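Local coordinates for fructooligosaccharide ABC transporter substrate-binding protein FusA (Streptococcus pneumoniae, PDB 5G5Y) that binds kestose, nystose and longer fructooligosaccharides, but not sucrose, and delivers them to the FusABC-MsmK ABC transporter for import, at residues E320-A323 with K324-A328. Sequence-based numbering, arbitrary orientation.
Sequences ELTA and KWIDA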
loop_
_atom_site.group_PDB
_atom_site.type_symbol
_atom_site.label_atom_id
_atom_site.label_comp_id
_atom_site.label_asym_id
_atom_site.label_seq_id
_atom_site.Cartn_x
_atom_site.Cartn_y
_atom_site.Cartn_z
ATOM N N GLU A 320 16.494 22.387 17.901
ATOM C CA GLU A 320 16.286 23.310 16.812
ATOM C C GLU A 320 17.072 22.887 15.585
ATOM O O GLU A 320 16.529 22.887 14.444
ATOM C CB GLU A 320 16.633 24.755 17.230
ATOM C CG GLU A 320 16.589 25.737 16.073
ATOM C CD GLU A 320 16.930 27.170 16.526
ATOM O OE1 GLU A 320 17.111 27.376 17.738
ATOM O OE2 GLU A 320 16.968 28.066 15.666
ATOM N N LEU A 321 18.342 22.551 15.780
ATOM C CA LEU A 321 19.179 22.063 14.677
ATOM C C LEU A 321 18.533 20.816 14.035
ATOM O O LEU A 321 18.485 20.683 12.823
ATOM C CB LEU A 321 20.559 21.669 15.193
ATOM C CG LEU A 321 21.612 21.365 14.121
ATOM C CD1 LEU A 321 21.915 22.614 13.312
ATOM C CD2 LEU A 321 22.850 20.866 14.833
ATOM N N THR A 322 18.104 19.892 14.873
ATOM C CA THR A 322 17.507 18.613 14.392
ATOM C C THR A 322 16.244 18.896 13.572
ATOM O O THR A 322 16.097 18.352 12.463
ATOM C CB THR A 322 17.211 17.679 15.578
ATOM O OG1 THR A 322 18.424 17.361 16.254
ATOM C CG2 THR A 322 16.577 16.357 15.154
ATOM N N ALA A 323 15.356 19.754 14.088
ATOM C CA ALA A 323 14.103 20.087 13.396
ATOM C C ALA A 323 14.350 20.741 12.044
ATOM O O ALA A 323 13.678 20.419 11.077
ATOM C CB ALA A 323 13.218 20.979 14.254
ATOM N N LYS A 324 15.328 21.648 11.982
ATOM C CA LYS A 324 15.735 22.251 10.731
ATOM C C LYS A 324 16.350 21.292 9.731
ATOM O O LYS A 324 16.091 21.409 8.532
ATOM C CB LYS A 324 16.644 23.489 10.991
ATOM C CG LYS A 324 15.831 24.604 11.624
ATOM C CD LYS A 324 16.644 25.866 11.995
ATOM C CE LYS A 324 15.654 26.940 12.436
ATOM N NZ LYS A 324 16.390 28.171 12.855
ATOM N N TRP A 325 17.161 20.352 10.195
ATOM C CA TRP A 325 17.702 19.303 9.348
ATOM C C TRP A 325 16.535 18.457 8.804
ATOM O O TRP A 325 16.467 18.186 7.596
ATOM C CB TRP A 325 18.686 18.409 10.129
ATOM C CG TRP A 325 19.407 17.461 9.270
ATOM C CD1 TRP A 325 20.623 17.649 8.712
ATOM C CD2 TRP A 325 18.947 16.163 8.815
ATOM N NE1 TRP A 325 20.970 16.565 7.946
ATOM C CE2 TRP A 325 19.952 15.647 7.973
ATOM C CE3 TRP A 325 17.777 15.418 9.005
ATOM C CZ2 TRP A 325 19.844 14.395 7.347
ATOM C CZ3 TRP A 325 17.657 14.180 8.369
ATOM C CH2 TRP A 325 18.695 13.668 7.572
ATOM N N ILE A 326 15.613 18.088 9.667
ATOM C CA ILE A 326 14.440 17.279 9.216
ATOM C C ILE A 326 13.617 18.105 8.219
ATOM O O ILE A 326 13.188 17.598 7.143
ATOM C CB ILE A 326 13.565 16.800 10.385
ATOM C CG1 ILE A 326 14.347 15.833 11.261
ATOM C CG2 ILE A 326 12.295 16.070 9.868
ATOM C CD1 ILE A 326 13.753 15.570 12.625
ATOM N N ASP A 327 13.409 19.386 8.514
ATOM C CA ASP A 327 12.640 20.204 7.566
ATOM C C ASP A 327 13.244 20.326 6.143
ATOM O O ASP A 327 12.478 20.374 5.156
ATOM C CB ASP A 327 12.283 21.558 8.134
ATOM C CG ASP A 327 11.097 22.159 7.434
ATOM O OD1 ASP A 327 10.035 21.474 7.365
ATOM O OD2 ASP A 327 11.257 23.277 6.905
ATOM N N ALA A 328 14.575 20.269 6.017
ATOM C CA ALA A 328 15.228 20.312 4.719
ATOM C C ALA A 328 14.808 19.066 3.892
ATOM O O ALA A 328 14.770 19.126 2.665
ATOM C CB ALA A 328 16.715 20.395 4.907
#
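Glu320 and Lys324 form an i to i+4 salt bridge one turn apart on the exposed side of helix 319-329. Lys324 NZ lies 2.9 Å from Glu320 OE2, which accepts it through its anti lone pair, the one away from the other oxygen. Both side chains are extended beyond CG and lie side by side, pointing the same way. With chi1 at 173°, the Glu320 side chain reaches out alongside Lys324, and its CG lies 3.9 Å from Lys324 CE. The same two residues are also joined by a backbone bond, Lys324 N to Glu320 O (3.0 Å). It is the first of four successive i to i+4 bonds; the others join Trp325 to Leu321, Ile326 to Thr322 and Asp327 to Ala323. On the buried side, Thr322 CG2 meets Ile326 CD1 at 3.9 Å, the two side chains again side by side. Thr322 OG1 turns back to the start of the helix and bonds to Asn318 O. The carboxylate of Asp327 accepts bonds from the backbone N of Asn94 and Leu95, at the start of helix 93-101. Thr322 and Ile326 pack on Ile312, and Trp325 meets Phe7 edge-to-face. Ala323 rests on Leu87 and Tyr91. The helix thus lies between helix 85-91 and the mixed sheet that holds strands 3-10 and 310-312.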